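Local structure of BCL2-like 10 (Danio rerio, 6FBX) at residues T52-L57 / I94-G99. The protein promotes cell survival as a member of the Bcl-2 family, binding the BH3 segment of the pro-apoptotic protein Bad. Sequence-based numbering, arbitrary orientation.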
ATOM      1  N   THR A  52      12.506  -6.999  -8.779  1.00 25.10           N
ATOM      2  CA  THR A  52      12.153  -7.334 -10.157  1.00 24.13           C
ATOM      3  C   THR A  52      10.682  -7.713 -10.278  1.00 24.43           C
ATOM      4  O   THR A  52      10.008  -7.315 -11.238  1.00 24.76           O
ATOM      5  CB  THR A  52      13.038  -8.473 -10.665  1.00 25.26           C
ATOM      6  OG1 THR A  52      14.411  -8.061 -10.637  1.00 26.29           O
ATOM      7  CG2 THR A  52      12.663  -8.866 -12.090  1.00 25.37           C
ATOM      8  N   LYS A  53      10.168  -8.489  -9.326  1.00 23.81           N
ATOM      9  CA  LYS A  53       8.770  -8.909  -9.390  1.00 26.40           C
ATOM     10  C   LYS A  53       7.825  -7.720  -9.242  1.00 25.01           C
ATOM     11  O   LYS A  53       6.830  -7.619  -9.969  1.00 24.38           O
ATOM     12  CB  LYS A  53       8.492  -9.956  -8.311  1.00 37.11           C
ATOM     13  CG  LYS A  53       7.121 -10.605  -8.406  1.00 54.36           C
ATOM     14  CD  LYS A  53       7.024 -11.826  -7.503  1.00 76.45           C
ATOM     15  CE  LYS A  53       5.613 -12.390  -7.478  1.00 93.86           C
ATOM     16  NZ  LYS A  53       5.469 -13.519  -6.516  1.00102.83           N
ATOM     17  N   PHE A  54       8.112  -6.815  -8.305  1.00 24.07           N
ATOM     18  CA  PHE A  54       7.284  -5.620  -8.163  1.00 21.36           C
ATOM     19  C   PHE A  54       7.309  -4.780  -9.432  1.00 21.86           C
ATOM     20  O   PHE A  54       6.274  -4.259  -9.862  1.00 23.54           O
ATOM     21  CB  PHE A  54       7.748  -4.783  -6.974  1.00 21.43           C
ATOM     22  CG  PHE A  54       7.133  -5.189  -5.673  1.00 19.01           C
ATOM     23  CD1 PHE A  54       5.793  -4.937  -5.423  1.00 23.25           C
ATOM     24  CD2 PHE A  54       7.887  -5.803  -4.694  1.00 20.57           C
ATOM     25  CE1 PHE A  54       5.215  -5.299  -4.228  1.00 21.27           C
ATOM     26  CE2 PHE A  54       7.312  -6.167  -3.485  1.00 22.49           C
ATOM     27  CZ  PHE A  54       5.972  -5.914  -3.256  1.00 22.53           C
ATOM     28  N   ARG A  55       8.485  -4.626 -10.040  1.00 21.19           N
ATOM     29  CA  ARG A  55       8.585  -3.830 -11.257  1.00 23.79           C
ATOM     30  C   ARG A  55       7.767  -4.460 -12.377  1.00 25.32           C
ATOM     31  O   ARG A  55       7.005  -3.774 -13.069  1.00 26.64           O
ATOM     32  CB  ARG A  55      10.056  -3.691 -11.656  1.00 29.08           C
ATOM     33  CG  ARG A  55      10.353  -2.551 -12.625  1.00 34.77           C
ATOM     34  CD  ARG A  55      11.856  -2.439 -12.874  1.00 41.28           C
ATOM     35  NE  ARG A  55      12.186  -1.500 -13.945  1.00 45.90           N
ATOM     36  CZ  ARG A  55      12.511  -0.221 -13.765  1.00 48.77           C
ATOM     37  NH1 ARG A  55      12.795   0.536 -14.816  1.00 50.38           N
ATOM     38  NH2 ARG A  55      12.557   0.307 -12.549  1.00 48.10           N
ATOM     39  N   SER A  56       7.905  -5.776 -12.562  1.00 24.16           N
ATOM     40  CA  SER A  56       7.137  -6.474 -13.585  1.00 27.51           C
ATOM     41  C   SER A  56       5.639  -6.374 -13.320  1.00 25.59           C
ATOM     42  O   SER A  56       4.849  -6.140 -14.245  1.00 27.08           O
ATOM     43  CB  SER A  56       7.575  -7.938 -13.648  1.00 33.92           C
ATOM     44  OG  SER A  56       6.764  -8.677 -14.541  1.00 38.58           O
ATOM     45  N   LEU A  57       5.229  -6.545 -12.061  1.00 22.75           N
ATOM     46  CA  LEU A  57       3.809  -6.465 -11.727  1.00 23.08           C
ATOM     47  C   LEU A  57       3.249  -5.077 -12.008  1.00 23.73           C
ATOM     48  O   LEU A  57       2.153  -4.943 -12.569  1.00 23.80           O
ATOM     49  CB  LEU A  57       3.592  -6.831 -10.258  1.00 29.37           C
ATOM     50  CG  LEU A  57       3.673  -8.313  -9.889  1.00 38.18           C
ATOM     51  CD1 LEU A  57       3.611  -8.461  -8.377  1.00 41.13           C
ATOM     52  CD2 LEU A  57       2.559  -9.111 -10.550  1.00 43.00           C
ATOM     53  N   ILE A  94       0.911  -3.626   0.091  1.00 20.56           N
ATOM     54  CA  ILE A  94       0.062  -2.652  -0.593  1.00 20.70           C
ATOM     55  C   ILE A  94       0.818  -1.342  -0.779  1.00 21.60           C
ATOM     56  O   ILE A  94       0.812  -0.747  -1.865  1.00 19.98           O
ATOM     57  CB  ILE A  94      -1.256  -2.448   0.181  1.00 21.95           C
ATOM     58  CG1 ILE A  94      -2.116  -3.711   0.079  1.00 20.99           C
ATOM     59  CG2 ILE A  94      -2.005  -1.218  -0.344  1.00 21.76           C
ATOM     60  CD1 ILE A  94      -3.393  -3.686   0.912  1.00 22.00           C
ATOM     61  N   PHE A  95       1.495  -0.881   0.281  1.00 19.37           N
ATOM     62  CA  PHE A  95       2.294   0.337   0.183  1.00 19.71           C
ATOM     63  C   PHE A  95       3.452   0.160  -0.792  1.00 19.75           C
ATOM     64  O   PHE A  95       3.707   1.036  -1.625  1.00 20.80           O
ATOM     65  CB  PHE A  95       2.811   0.743   1.570  1.00 19.68           C
ATOM     66  CG  PHE A  95       1.820   1.531   2.379  1.00 20.92           C
ATOM     67  CD1 PHE A  95       2.033   2.875   2.641  1.00 21.63           C
ATOM     68  CD2 PHE A  95       0.674   0.935   2.870  1.00 19.37           C
ATOM     69  CE1 PHE A  95       1.127   3.606   3.380  1.00 23.37           C
ATOM     70  CE2 PHE A  95      -0.240   1.664   3.613  1.00 20.74           C
ATOM     71  CZ  PHE A  95      -0.013   2.999   3.866  1.00 21.21           C
ATOM     72  N   THR A  96       4.163  -0.970  -0.709  1.00 18.47           N
ATOM     73  CA  THR A  96       5.274  -1.213  -1.626  1.00 21.13           C
ATOM     74  C   THR A  96       4.800  -1.175  -3.071  1.00 20.81           C
ATOM     75  O   THR A  96       5.392  -0.496  -3.917  1.00 21.93           O
ATOM     76  CB  THR A  96       5.924  -2.564  -1.329  1.00 21.89           C
ATOM     77  OG1 THR A  96       6.343  -2.612   0.040  1.00 23.39           O
ATOM     78  CG2 THR A  96       7.128  -2.785  -2.239  1.00 25.22           C
ATOM     79  N   PHE A  97       3.733  -1.914  -3.371  1.00 20.40           N
ATOM     80  CA  PHE A  97       3.225  -1.969  -4.736  1.00 19.79           C
ATOM     81  C   PHE A  97       2.796  -0.591  -5.220  1.00 22.07           C
ATOM     82  O   PHE A  97       3.095  -0.204  -6.355  1.00 25.36           O
ATOM     83  CB  PHE A  97       2.060  -2.954  -4.807  1.00 20.56           C
ATOM     84  CG  PHE A  97       1.485  -3.110  -6.179  1.00 22.70           C
ATOM     85  CD1 PHE A  97       2.288  -3.479  -7.239  1.00 24.29           C
ATOM     86  CD2 PHE A  97       0.134  -2.907  -6.406  1.00 24.61           C
ATOM     87  CE1 PHE A  97       1.762  -3.625  -8.507  1.00 25.43           C
ATOM     88  CE2 PHE A  97      -0.399  -3.054  -7.674  1.00 25.88           C
ATOM     89  CZ  PHE A  97       0.417  -3.416  -8.723  1.00 26.29           C
ATOM     90  N   THR A  98       2.101   0.169  -4.373  1.00 19.92           N
ATOM     91  CA  THR A  98       1.620   1.482  -4.791  1.00 23.10           C
ATOM     92  C   THR A  98       2.777   2.452  -4.996  1.00 24.17           C
ATOM     93  O   THR A  98       2.729   3.306  -5.887  1.00 24.02           O
ATOM     94  CB  THR A  98       0.629   2.024  -3.764  1.00 23.53           C
ATOM     95  OG1 THR A  98      -0.451   1.095  -3.613  1.00 23.10           O
ATOM     96  CG2 THR A  98       0.067   3.365  -4.209  1.00 25.07           C
ATOM     97  N   GLY A  99       3.826   2.331  -4.184  1.00 22.05           N
ATOM     98  CA  GLY A  99       5.010   3.148  -4.389  1.00 22.71           C
ATOM     99  C   GLY A  99       5.677   2.886  -5.725  1.00 24.29           C
ATOM    100  O   GLY A  99       6.118   3.818  -6.402  1.00 23.28           O
TER
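Segments 52-57 and 94-99, both helical, cross at -60° with their axes 9.9 Å apart at closest approach, and Phe54 and Phe97 carry the nearest pair of CA atoms, 6.4 Å apart. The Phe54 ring receives Thr96 CG2 over one face, 3.6 Å from the centroid and 16° off the ring normal, which meets the geometry of a CH-pi contact. The methyl is available because it lies anti to the Thr96 backbone N, while OG1 is turned to hydrogen bonds with Val92 O and Ala43 O, so the polar end of this buried threonine is satisfied away from the aromatic ring. In the all-helical Bcl-2 fold, helix 88-107 is the buried central helix, packed by helices 2-24, 34-49, 69-80 and 112-129, and the present contact sets helix 51-65 against it at the BH3-binding groove; Phe54, Leu57 and Phe97 all also pack on apolar side chains of the bound peptide. Phe54 CE1 additionally meets Phe97 CB at 4.0 Å. A chi1 of -179° swings the Phe97 ring away from its own backbone N and toward Leu57, whose C lies at the ring edge, near its plane, and whose CB is 4.1 Å from Phe97 CE1; Phe61 stacks edge-to-face with that same ring.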